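Local coordinates for protein peroxiredoxin 6 (Arenicola marina, PDB 2V2G) that probably reduces hydrogen peroxide and organic hydroperoxides to water and alcohols as a thiol-specific peroxidase of the Prx6 subfamily, at residues Gly180-Val186 with Arg214-Gln218; Gln168-Ala172 with Glu193-Phe198; Ala14-Ile18 with Val74-Lys78; Leu49-Gln54 with Val84-Val90; Leu110-Asp114 with Leu125-Phe131. The protein carries 1 engineered substitution. One frame throughout, in Å; residues are numbered along the deposited sequence.

Overall arrangement
Along the chain, interactions 3 and 4, whose segments alternate, come first, then interaction 5, all in the thioredoxin-fold domain; interactions 1 and 2, again alternating, follow in the C-terminal domain, beyond helix 153-168. Helix 74-88 is common to interactions 3 and 4, centres about 18 Å apart: its first turn meets strand 13-16, its last turn helix 43-54. Interaction 5, its centre about 18 Å from that of interaction 3, reaches the same mixed sheet and carries Arg128 to the active-site pocket. Interactions 1 and 2, centres about 9 Å apart, touch through neighbouring strands 171-172 and 183-185 of the antiparallel sheet. All but interaction 3 touch the second subunit, so both domains serve the dimer.

Interaction 1: Gly180-Val186 with Arg214-Gln218; sequences GDRCMVV and RYTPQ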
# COMPACT_ATOMS: atom_id res chain seq x y z
N GLY A 180 -15.00 13.38 4.88
CA GLY A 180 -16.11 14.26 4.65
C GLY A 180 -16.98 13.82 3.48
O GLY A 180 -18.14 14.21 3.40
N ASP A 181 -16.43 12.93 2.62
CA ASP A 181 -17.18 12.41 1.44
C ASP A 181 -18.19 11.37 1.88
O ASP A 181 -17.99 10.71 2.90
CB ASP A 181 -16.22 11.74 0.41
CG ASP A 181 -15.32 12.76 -0.35
OD1 ASP A 181 -15.61 13.99 -0.26
OD2 ASP A 181 -14.33 12.30 -1.00
N ARG A 182 -19.22 11.13 1.08
CA ARG A 182 -20.14 10.05 1.42
C ARG A 182 -19.46 8.64 1.49
O ARG A 182 -18.47 8.39 0.80
CB ARG A 182 -21.30 10.02 0.44
CG ARG A 182 -20.89 9.73 -0.95
CD ARG A 182 -21.98 9.93 -1.94
NE ARG A 182 -21.45 9.63 -3.27
CZ ARG A 182 -22.20 9.63 -4.37
NH1 ARG A 182 -23.51 9.83 -4.27
NH2 ARG A 182 -21.62 9.43 -5.55
N CYS A 183 -19.97 7.80 2.39
CA CYS A 183 -19.50 6.46 2.62
C CYS A 183 -20.53 5.45 2.10
O CYS A 183 -21.68 5.85 1.75
CB CYS A 183 -19.28 6.27 4.13
SG CYS A 183 -18.02 7.34 4.78
N MET A 184 -20.16 4.18 2.10
CA MET A 184 -21.10 3.13 1.80
C MET A 184 -21.57 2.46 3.05
O MET A 184 -20.80 2.21 3.96
CB MET A 184 -20.47 2.09 0.86
CG MET A 184 -19.67 2.63 -0.26
SD MET A 184 -20.50 3.82 -1.31
CE MET A 184 -21.88 2.92 -1.76
N VAL A 185 -22.87 2.16 3.10
CA VAL A 185 -23.44 1.37 4.20
C VAL A 185 -23.02 -0.10 3.94
O VAL A 185 -23.16 -0.59 2.83
CB VAL A 185 -24.95 1.46 4.24
CG1 VAL A 185 -25.51 0.59 5.36
CG2 VAL A 185 -25.36 2.93 4.50
N VAL A 186 -22.51 -0.76 4.96
CA VAL A 186 -21.98 -2.12 4.80
C VAL A 186 -23.16 -3.07 4.53
O VAL A 186 -24.27 -2.86 5.03
CB VAL A 186 -21.10 -2.54 6.00
CG1 VAL A 186 -19.87 -1.61 6.11
CG2 VAL A 186 -21.97 -2.60 7.29
N ARG A 214 -25.47 1.26 -1.54
CA ARG A 214 -26.09 2.12 -0.54
C ARG A 214 -25.11 3.16 -0.03
O ARG A 214 -24.09 2.83 0.57
CB ARG A 214 -26.67 1.27 0.63
CG ARG A 214 -27.77 0.31 0.14
CD ARG A 214 -28.47 -0.41 1.32
NE ARG A 214 -27.55 -1.21 2.07
CZ ARG A 214 -27.82 -1.83 3.21
NH1 ARG A 214 -29.02 -1.73 3.76
NH2 ARG A 214 -26.89 -2.53 3.82
N TYR A 215 -25.44 4.41 -0.27
CA TYR A 215 -24.59 5.54 0.13
C TYR A 215 -25.21 6.19 1.37
O TYR A 215 -26.43 6.25 1.53
CB TYR A 215 -24.52 6.63 -0.91
CG TYR A 215 -23.94 6.29 -2.27
CD1 TYR A 215 -24.78 5.87 -3.29
CD2 TYR A 215 -22.58 6.44 -2.55
CE1 TYR A 215 -24.30 5.60 -4.57
CE2 TYR A 215 -22.07 6.15 -3.85
CZ TYR A 215 -22.96 5.75 -4.85
OH TYR A 215 -22.53 5.44 -6.14
N THR A 216 -24.36 6.79 2.18
CA THR A 216 -24.83 7.66 3.25
C THR A 216 -23.81 8.81 3.52
O THR A 216 -22.62 8.60 3.33
CB THR A 216 -25.07 6.82 4.57
OG1 THR A 216 -25.74 7.65 5.54
CG2 THR A 216 -23.73 6.21 5.13
N PRO A 217 -24.26 9.99 3.97
CA PRO A 217 -23.24 10.95 4.43
C PRO A 217 -22.31 10.34 5.48
O PRO A 217 -22.72 9.45 6.25
CB PRO A 217 -24.06 12.06 5.08
CG PRO A 217 -25.42 11.96 4.48
CD PRO A 217 -25.63 10.49 4.14
N GLN A 218 -21.06 10.79 5.53
CA GLN A 218 -20.15 10.26 6.50
C GLN A 218 -20.70 10.52 7.91
O GLN A 218 -21.02 11.67 8.25
CB GLN A 218 -18.78 10.87 6.33
CG GLN A 218 -17.82 10.50 7.45
CD GLN A 218 -16.40 10.96 7.17
OE1 GLN A 218 -16.02 11.14 5.99
NE2 GLN A 218 -15.57 10.99 8.20
O HOH W 1 -20.61 13.06 3.82
O HOH W 2 -24.90 -2.13 1.29
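Three backbone hydrogen bonds tie the two strands together. Cys183 and Thr216 form the antiparallel hydrogen-bonded pair, with Cys183 N to Thr216 O and Thr216 N to Cys183 O both 2.9 Å; Val185 N to Arg214 O, also 2.9 Å, continues the ladder beyond the non-hydrogen-bonded pair Met184-Tyr215. Past the strand ends the amide of Gln218 takes over: its extended side chain brings OE1 to 2.7 Å from Gly180 N. Phi of Gly180, near 100°, suits glycine. Water bridges close both margins, one from Gly180 O to Gln218 N, the other from Val185 O to Arg214 NE. The guanidinium of Arg214, which lies against Val185, is also hydrogen-bonded to Val189 O. On one face of the sheet the Tyr215 ring is sandwiched. The flat guanidinium of Arg182 stacks on it in a cation-pi contact, CZ 3.9 Å from the ring centroid, while Met184 CE sits over the opposite face, also 3.9 Å from that centroid. Leu87 of the second subunit packs on Tyr215 as well. Cys183 and Thr216 occupy the other face, toward Val171. Main-chain bonds thus hold the pairing, while one aromatic ring joins cationic, sulfur and apolar partners at the dimer interface.

Interaction 2: Gln168-Ala172 with Glu193-Phe198; sequences QKKVA and EAKTLF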
# COMPACT_ATOMS: atom_id res chain seq x y z
N GLN A 168 -15.55 2.37 14.06
CA GLN A 168 -16.61 2.89 14.93
C GLN A 168 -18.03 2.81 14.34
O GLN A 168 -19.01 2.72 15.10
CB GLN A 168 -16.34 4.36 15.21
CG GLN A 168 -15.10 4.70 15.97
CD GLN A 168 -14.98 6.23 16.09
OE1 GLN A 168 -15.67 6.85 16.91
NE2 GLN A 168 -14.17 6.84 15.22
N LYS A 169 -18.13 2.91 13.02
CA LYS A 169 -19.43 3.03 12.32
C LYS A 169 -19.60 1.94 11.25
O LYS A 169 -18.64 1.49 10.66
CB LYS A 169 -19.55 4.44 11.73
CG LYS A 169 -19.31 5.59 12.76
CD LYS A 169 -20.46 5.70 13.67
CE LYS A 169 -20.21 6.78 14.73
NZ LYS A 169 -21.35 6.91 15.62
N LYS A 170 -20.86 1.58 10.96
CA LYS A 170 -21.21 0.47 10.02
C LYS A 170 -21.19 0.94 8.56
O LYS A 170 -22.12 0.75 7.78
CB LYS A 170 -22.56 -0.12 10.40
CG LYS A 170 -22.55 -0.69 11.81
CD LYS A 170 -23.85 -1.31 12.14
CE LYS A 170 -23.74 -2.08 13.46
NZ LYS A 170 -25.04 -2.60 13.93
N VAL A 171 -20.04 1.50 8.24
CA VAL A 171 -19.81 2.02 6.90
C VAL A 171 -18.48 1.49 6.38
O VAL A 171 -17.67 1.04 7.14
CB VAL A 171 -19.83 3.57 6.78
CG1 VAL A 171 -21.22 4.11 7.21
CG2 VAL A 171 -18.66 4.24 7.64
N ALA A 172 -18.27 1.65 5.08
CA ALA A 172 -16.96 1.37 4.44
C ALA A 172 -16.72 2.51 3.48
O ALA A 172 -17.64 3.07 2.93
CB ALA A 172 -16.96 0.01 3.73
N GLU A 193 -32.74 -1.69 10.09
CA GLU A 193 -31.76 -1.02 10.95
C GLU A 193 -31.35 0.33 10.35
O GLU A 193 -31.24 1.33 11.06
CB GLU A 193 -30.54 -1.88 11.20
CG GLU A 193 -29.49 -1.12 12.00
CD GLU A 193 -28.25 -1.92 12.35
OE1 GLU A 193 -27.90 -2.86 11.58
OE2 GLU A 193 -27.60 -1.59 13.38
N ALA A 194 -31.14 0.35 9.04
CA ALA A 194 -30.75 1.58 8.34
C ALA A 194 -31.79 2.71 8.45
O ALA A 194 -31.43 3.89 8.32
CB ALA A 194 -30.47 1.29 6.91
N LYS A 195 -33.07 2.39 8.69
CA LYS A 195 -34.08 3.45 8.85
C LYS A 195 -33.67 4.41 9.95
O LYS A 195 -33.87 5.63 9.85
CB LYS A 195 -35.44 2.87 9.23
CG LYS A 195 -36.37 2.57 8.08
CD LYS A 195 -37.54 1.68 8.59
CE LYS A 195 -38.52 1.22 7.47
NZ LYS A 195 -39.91 1.79 7.59
N THR A 196 -33.14 3.85 11.03
CA THR A 196 -32.75 4.63 12.19
C THR A 196 -31.31 5.14 12.04
O THR A 196 -31.04 6.33 12.21
CB THR A 196 -32.90 3.78 13.47
OG1 THR A 196 -33.93 2.79 13.27
CG2 THR A 196 -33.28 4.69 14.66
N LEU A 197 -30.42 4.23 11.71
CA LEU A 197 -28.99 4.50 11.66
C LEU A 197 -28.60 5.47 10.52
O LEU A 197 -27.74 6.33 10.70
CB LEU A 197 -28.24 3.18 11.50
CG LEU A 197 -26.83 3.02 12.08
CD1 LEU A 197 -26.87 3.29 13.55
CD2 LEU A 197 -26.30 1.60 11.80
N PHE A 198 -29.24 5.31 9.36
CA PHE A 198 -28.90 6.06 8.16
C PHE A 198 -30.19 6.52 7.48
O PHE A 198 -30.57 6.03 6.43
CB PHE A 198 -28.10 5.17 7.20
CG PHE A 198 -26.86 4.57 7.79
CD1 PHE A 198 -25.79 5.36 8.18
CD2 PHE A 198 -26.73 3.19 7.93
CE1 PHE A 198 -24.64 4.81 8.72
CE2 PHE A 198 -25.58 2.63 8.50
CZ PHE A 198 -24.53 3.45 8.89
O HOH W 3 -25.66 -4.38 11.77
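A surface salt bridge above a small apolar patch joins the edge of the C-terminal sheet to helix 191-197. The edge is strand 171-172, entered directly after the long helix 153-168, and Lys170 stands just ahead of it at the centre of an inverse gamma turn, closed by Val171 N to Lys169 O at 2.8 Å. From there its nearly extended side chain stretches to the helix, placing Lys170 NZ 2.8 Å from Glu193 OE2; water 3 links the same NZ to Glu193 OE1, so both carboxylate oxygens are engaged. A long lysine suits this span because its methylenes also serve as apolar surface: Lys170 CD lies 3.8 Å from Leu197 CD2. Deeper in, Phe198, the first residue to leave helical geometry, turns its ring toward the sheet, with CZ 3.8 Å from both Val171 CG1 and Lys170 O. Phe198 N still bonds to Ala194 O at 2.8 Å, so the residue's backbone is anchored to the last turn. Phe198 also packs on Val185 and Thr216 of the two inner strands. This is a helix packed on a small antiparallel sheet, with Phe198, just past the helix, turned into the sheet and the ion pair at the rim, within the C-terminal domain of the Prx6 subfamily.

Interaction 3: Ala14-Ile18 with Val74-Lys78; sequences ADSTI and VADHK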
# COMPACT_ATOMS: atom_id res chain seq x y z
N ALA A 14 13.46 -4.56 20.79
CA ALA A 14 14.47 -4.00 19.88
C ALA A 14 15.22 -2.83 20.55
O ALA A 14 14.67 -2.18 21.43
CB ALA A 14 13.80 -3.50 18.62
N ASP A 15 16.45 -2.57 20.13
CA ASP A 15 17.09 -1.30 20.46
C ASP A 15 16.62 -0.19 19.47
O ASP A 15 16.13 -0.41 18.34
CB ASP A 15 18.61 -1.37 20.34
CG ASP A 15 19.35 -0.43 21.36
OD1 ASP A 15 18.81 0.55 21.98
OD2 ASP A 15 20.57 -0.69 21.54
N SER A 16 16.75 1.03 19.96
CA SER A 16 16.24 2.19 19.27
C SER A 16 16.95 3.44 19.75
O SER A 16 17.70 3.41 20.72
CB SER A 16 14.73 2.33 19.52
OG SER A 16 14.43 2.97 20.75
N THR A 17 16.65 4.54 19.07
CA THR A 17 17.09 5.88 19.50
C THR A 17 16.57 6.38 20.85
O THR A 17 17.10 7.36 21.40
CB THR A 17 16.74 6.92 18.42
OG1 THR A 17 15.34 6.88 18.19
CG2 THR A 17 17.54 6.64 17.18
N ILE A 18 15.53 5.71 21.37
CA ILE A 18 15.03 5.96 22.71
C ILE A 18 15.38 4.82 23.66
O ILE A 18 14.87 4.77 24.76
CB ILE A 18 13.53 6.28 22.74
CG1 ILE A 18 12.69 5.04 22.43
CG2 ILE A 18 13.20 7.45 21.78
CD1 ILE A 18 11.23 5.27 22.52
N VAL A 74 22.07 2.27 16.16
CA VAL A 74 21.47 3.44 16.81
C VAL A 74 22.34 4.73 16.65
O VAL A 74 21.82 5.84 16.46
CB VAL A 74 21.19 3.16 18.31
CG1 VAL A 74 20.71 4.45 19.06
CG2 VAL A 74 20.18 2.03 18.45
N ALA A 75 23.67 4.58 16.72
CA ALA A 75 24.59 5.73 16.53
C ALA A 75 24.42 6.38 15.16
O ALA A 75 24.30 7.61 15.04
CB ALA A 75 26.03 5.26 16.77
N ASP A 76 24.31 5.56 14.11
CA ASP A 76 24.01 6.06 12.77
C ASP A 76 22.62 6.73 12.67
O ASP A 76 22.43 7.78 12.03
CB ASP A 76 24.10 4.90 11.78
CG ASP A 76 25.51 4.62 11.34
OD1 ASP A 76 26.42 5.28 11.83
OD2 ASP A 76 25.69 3.69 10.53
N HIS A 77 21.63 6.15 13.33
CA HIS A 77 20.31 6.78 13.38
C HIS A 77 20.38 8.15 14.01
O HIS A 77 19.80 9.10 13.49
CB HIS A 77 19.34 5.94 14.18
CG HIS A 77 18.96 4.64 13.55
ND1 HIS A 77 18.39 3.60 14.25
CD2 HIS A 77 19.01 4.24 12.26
CE1 HIS A 77 18.11 2.62 13.41
NE2 HIS A 77 18.50 2.97 12.20
N LYS A 78 21.09 8.27 15.12
CA LYS A 78 21.20 9.57 15.80
C LYS A 78 21.89 10.61 14.92
O LYS A 78 21.39 11.73 14.80
CB LYS A 78 21.84 9.42 17.18
CG LYS A 78 20.79 8.95 18.23
CD LYS A 78 21.33 8.83 19.66
CE LYS A 78 20.48 7.86 20.53
NZ LYS A 78 21.20 7.65 21.83
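Val74, in the first turn of helix 74-88, points toward residues 15-17 and makes the broadest contact of the helix. Val74 CG1 lies 3.6 Å from Ser16 O and 3.9 Å from Thr17 CA, while Val74 CG2 meets Asp15 CG at 3.9 Å; a compact branched side chain fits closely against the backbone of Ser16 and Thr17. One turn later, His77 CB is 3.6 Å from Thr17 CG2. The imidazole NE2 is hydrogen-bonded to Ser70 OG, and Thr17 OG1 to Ile98 N, so these two polar atoms find partners away from the interface, while carbon meets carbon across it. Lys78 runs out along the contact in an almost fully extended conformation, with CE 3.5 Å from Thr17 O. The chain opposite is bent by the ST turn of Ser16, whose OG accepts from Ile18 N at 3.0 Å and is also hydrogen-bonded to Gly19 O. The contact joins the N-terminal end of helix 74-88 to strand 13-16, which lies beside strand 98-100, in the alpha/beta arrangement of the thioredoxin-fold domain.

Interaction 4: Leu49-Gln54 with Val84-Val90; sequences LGRVIQ and VKCLSGV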
# COMPACT_ATOMS: atom_id res chain seq x y z
N LEU A 49 11.55 10.31 5.80
CA LEU A 49 11.54 10.61 7.25
C LEU A 49 11.36 12.11 7.46
O LEU A 49 10.71 12.53 8.41
CB LEU A 49 12.76 10.02 7.97
CG LEU A 49 12.58 8.55 8.37
CD1 LEU A 49 12.46 7.59 7.22
CD2 LEU A 49 13.74 8.12 9.30
N GLY A 50 11.86 12.94 6.57
CA GLY A 50 11.64 14.38 6.70
C GLY A 50 10.20 14.78 6.48
O GLY A 50 9.64 15.65 7.15
N ARG A 51 9.55 14.14 5.51
CA ARG A 51 8.12 14.29 5.31
C ARG A 51 7.31 13.90 6.53
O ARG A 51 6.30 14.55 6.84
CB ARG A 51 7.66 13.54 4.05
CG ARG A 51 6.22 13.76 3.72
CD ARG A 51 5.83 15.23 3.58
NE ARG A 51 4.47 15.46 3.08
CZ ARG A 51 3.79 16.56 3.30
NH1 ARG A 51 4.32 17.51 4.02
NH2 ARG A 51 2.56 16.66 2.82
N VAL A 52 7.67 12.78 7.16
CA VAL A 52 6.98 12.36 8.37
C VAL A 52 7.11 13.42 9.49
O VAL A 52 6.10 13.75 10.13
CB VAL A 52 7.40 10.95 8.81
CG1 VAL A 52 6.68 10.56 10.10
CG2 VAL A 52 7.03 9.95 7.70
N ILE A 53 8.28 14.00 9.67
CA ILE A 53 8.43 15.15 10.61
C ILE A 53 7.43 16.27 10.22
O ILE A 53 6.71 16.80 11.08
CB ILE A 53 9.89 15.71 10.71
CG1 ILE A 53 10.84 14.58 11.19
CG2 ILE A 53 9.91 17.08 11.55
CD1 ILE A 53 12.25 15.02 11.28
N GLN A 54 7.37 16.62 8.91
CA GLN A 54 6.45 17.66 8.48
C GLN A 54 4.99 17.36 8.84
O GLN A 54 4.23 18.30 9.11
CB GLN A 54 6.56 17.97 6.99
CG GLN A 54 7.89 18.53 6.54
CD GLN A 54 8.01 18.64 5.03
OE1 GLN A 54 7.11 18.21 4.28
NE2 GLN A 54 9.12 19.22 4.58
N VAL A 84 17.99 14.41 8.53
CA VAL A 84 16.53 14.33 8.36
C VAL A 84 15.83 15.63 8.81
O VAL A 84 14.98 16.17 8.12
CB VAL A 84 15.93 13.10 9.10
CG1 VAL A 84 14.42 13.10 9.00
CG2 VAL A 84 16.46 11.80 8.52
N LYS A 85 16.18 16.11 9.99
CA LYS A 85 15.62 17.36 10.49
C LYS A 85 15.87 18.48 9.49
O LYS A 85 14.98 19.25 9.18
CB LYS A 85 16.26 17.74 11.84
CG LYS A 85 15.92 16.83 12.97
CD LYS A 85 16.72 17.16 14.18
CE LYS A 85 16.42 16.21 15.27
NZ LYS A 85 17.23 16.49 16.46
N CYS A 86 17.10 18.56 8.99
CA CYS A 86 17.47 19.61 8.05
C CYS A 86 16.53 19.64 6.83
O CYS A 86 15.96 20.68 6.48
CB CYS A 86 18.90 19.35 7.60
SG CYS A 86 19.54 20.58 6.48
N LEU A 87 16.40 18.49 6.20
CA LEU A 87 15.63 18.35 5.01
C LEU A 87 14.14 18.61 5.30
O LEU A 87 13.40 19.09 4.44
CB LEU A 87 15.86 16.95 4.43
CG LEU A 87 16.10 16.71 2.92
CD1 LEU A 87 15.23 15.62 2.46
CD2 LEU A 87 15.90 17.96 2.03
N SER A 88 13.69 18.29 6.50
CA SER A 88 12.30 18.50 6.88
C SER A 88 11.97 19.99 6.95
O SER A 88 10.81 20.35 6.72
CB SER A 88 11.94 17.89 8.24
OG SER A 88 12.39 18.70 9.31
N GLY A 89 12.95 20.82 7.26
CA GLY A 89 12.74 22.27 7.44
C GLY A 89 12.09 22.58 8.78
O GLY A 89 11.81 23.75 9.10
N VAL A 90 11.87 21.54 9.60
CA VAL A 90 11.31 21.69 10.93
C VAL A 90 12.42 21.64 11.99
O VAL A 90 13.24 20.74 12.00
CB VAL A 90 10.27 20.61 11.25
CG1 VAL A 90 9.69 20.86 12.62
CG2 VAL A 90 9.17 20.57 10.19
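Residues 49-54 of helix 43-54 and the end of helix 74-88 cross at -61°, with the axes of the short segments only 8.0 Å apart. The nearest CA atoms are those of Gly50 and Ser88, 4.2 Å apart. At Gly50 a CB would point toward the second helix, about 3.5 Å from Ser88 N, so glycine permits the close crossing. The second helix ends at Ser88; Gly89, the first residue to leave helical geometry, has a positive phi that favours glycine. Both helices belong to the thioredoxin-fold domain, and the first carries Ser45, the engineered replacement at the predicted peroxidatic cysteine; the side chain of Leu49 is about 5 Å from that of Ser45. On one flank, Val84 CG1 packs on Leu49 CB at 3.6 Å and on Ile53 CD1 at 3.7 Å. Ile53 reaches both ways, since its CG2 also touches Val90 CB at 3.6 Å. At the outer rim Gln54 NE2 donates to Ser88 O at 3.0 Å, while Arg51 NH1 holds Gln54 OE1 at 2.9 Å. Ser88 OG donates to Lys85 O at 2.7 Å; it also accepts from Val90 N at 2.9 Å, an ST turn. Leu87 packs on Tyr215 of the second subunit.

Interaction 5: Leu110-Asp114 with Leu125-Phe131; sequences LGMVD and LTCRAVF. With BEZ (benzoic acid), chain E.
Beside the active-site pocket that holds benzoic acid, a short antiparallel pairing joins the chain after helix 105-109 to strand 124-133; end to end, the segments run 133° apart. Gly111, at phi/psi 63/36°, ends that helix in a Schellman motif. Val113 and Thr126 form a non-hydrogen-bonded pair, CA to CA 4.4 Å, flanked by Cys127 N to Met112 O at 2.7 Å and Asp114 N to Leu125 O at 2.8 Å. Water 4 bridges Asp114 O and Leu125 N. Met112 (chi1 p, chi2 and chi3 t) turns its flexible thioether inward: Met112 CB lies 3.9 Å from Ala129 CB, and SD 4.0 Å from Phe131 CE2 at the ring edge, a Met-aromatic contact. Phe131 (chi1 m) also places CZ 3.9 Å from Leu110 CB. Asp114 (chi1 t) brings OD1 to 3.4 Å from Cys127 CB, accepting from Ala147 N. Arg128 points away; its NH2 donates to benzoic acid O2 at 2.9 Å, and NH1 forms a salt bridge with Glu48 and a hydrogen bond with engineered Ser45. An arginine beside the predicted peroxidatic position typifies the peroxiredoxin active site.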
# COMPACT_ATOMS: atom_id res chain seq x y z
N LEU A 110 8.78 -9.83 9.47
CA LEU A 110 7.73 -8.97 8.94
C LEU A 110 7.64 -9.05 7.41
O LEU A 110 6.81 -8.34 6.77
CB LEU A 110 7.91 -7.52 9.46
CG LEU A 110 7.89 -7.24 10.97
CD1 LEU A 110 7.88 -5.75 11.29
CD2 LEU A 110 6.67 -7.91 11.58
N GLY A 111 8.45 -9.93 6.81
CA GLY A 111 8.37 -10.11 5.38
C GLY A 111 8.71 -8.84 4.61
O GLY A 111 8.18 -8.62 3.51
N MET A 112 9.68 -8.07 5.15
CA MET A 112 10.01 -6.76 4.60
C MET A 112 11.45 -6.61 4.04
O MET A 112 11.95 -5.48 3.99
CB MET A 112 9.67 -5.67 5.55
CG MET A 112 10.48 -5.74 6.81
SD MET A 112 10.11 -4.30 7.86
CE MET A 112 10.98 -4.84 9.33
N VAL A 113 12.06 -7.70 3.59
CA VAL A 113 13.41 -7.65 2.99
C VAL A 113 13.30 -7.05 1.56
O VAL A 113 12.36 -7.34 0.80
CB VAL A 113 14.06 -9.02 2.95
CG1 VAL A 113 15.38 -8.95 2.19
CG2 VAL A 113 14.30 -9.60 4.37
N ASP A 114 14.17 -6.11 1.26
CA ASP A 114 14.17 -5.50 -0.09
C ASP A 114 14.74 -6.52 -1.08
O ASP A 114 15.72 -7.21 -0.81
CB ASP A 114 15.00 -4.22 -0.12
CG ASP A 114 14.73 -3.38 -1.36
OD1 ASP A 114 13.76 -2.58 -1.26
OD2 ASP A 114 15.47 -3.58 -2.37
N LEU A 125 18.62 -5.93 3.64
CA LEU A 125 18.15 -4.67 4.15
C LEU A 125 16.64 -4.65 3.98
O LEU A 125 16.07 -5.42 3.18
CB LEU A 125 18.75 -3.50 3.38
CG LEU A 125 20.25 -3.25 3.53
CD1 LEU A 125 20.68 -2.27 2.40
CD2 LEU A 125 20.54 -2.73 5.00
N THR A 126 15.97 -3.82 4.75
CA THR A 126 14.51 -3.73 4.59
C THR A 126 14.13 -2.92 3.36
O THR A 126 14.89 -2.11 2.88
CB THR A 126 13.80 -3.10 5.80
OG1 THR A 126 14.27 -1.76 6.02
CG2 THR A 126 14.06 -3.87 7.08
N CYS A 127 12.91 -3.15 2.89
CA CYS A 127 12.28 -2.27 1.89
C CYS A 127 11.65 -1.04 2.58
O CYS A 127 12.10 -0.64 3.65
CB CYS A 127 11.30 -3.11 1.07
SG CYS A 127 9.82 -3.66 1.98
N ARG A 128 10.68 -0.40 1.91
CA ARG A 128 9.96 0.73 2.42
C ARG A 128 8.57 0.25 2.81
O ARG A 128 7.58 0.35 2.06
CB ARG A 128 9.90 1.80 1.36
CG ARG A 128 11.22 2.42 1.00
CD ARG A 128 11.12 3.58 0.04
NE ARG A 128 12.45 3.84 -0.51
CZ ARG A 128 13.49 4.36 0.13
NH1 ARG A 128 13.35 4.85 1.34
NH2 ARG A 128 14.68 4.33 -0.43
N ALA A 129 8.49 -0.44 3.94
CA ALA A 129 7.24 -1.06 4.40
C ALA A 129 6.49 -0.10 5.32
O ALA A 129 7.10 0.69 6.00
CB ALA A 129 7.56 -2.42 5.13
N VAL A 130 5.18 -0.25 5.39
CA VAL A 130 4.37 0.49 6.36
C VAL A 130 3.35 -0.47 6.93
O VAL A 130 2.63 -1.19 6.19
CB VAL A 130 3.65 1.67 5.79
CG1 VAL A 130 2.84 2.44 6.89
CG2 VAL A 130 4.59 2.61 5.03
N PHE A 131 3.29 -0.52 8.25
CA PHE A 131 2.35 -1.33 8.95
C PHE A 131 1.50 -0.41 9.85
O PHE A 131 2.04 0.30 10.66
CB PHE A 131 3.02 -2.41 9.84
CG PHE A 131 3.93 -3.33 9.10
CD1 PHE A 131 3.42 -4.43 8.42
CD2 PHE A 131 5.30 -3.03 9.00
CE1 PHE A 131 4.27 -5.28 7.71
CE2 PHE A 131 6.13 -3.87 8.29
CZ PHE A 131 5.59 -4.97 7.57
C BEZ E . 17.43 5.93 -1.19
O1 BEZ E . 17.66 6.80 -2.15
O2 BEZ E . 16.88 6.11 -0.02
C1 BEZ E . 17.93 4.59 -1.59
C2 BEZ E . 18.24 3.66 -0.62
C3 BEZ E . 18.71 2.43 -1.01
C4 BEZ E . 18.93 2.17 -2.36
C5 BEZ E . 18.59 3.10 -3.36
C6 BEZ E . 18.10 4.33 -2.97
O HOH W 4 17.93 -7.05 0.89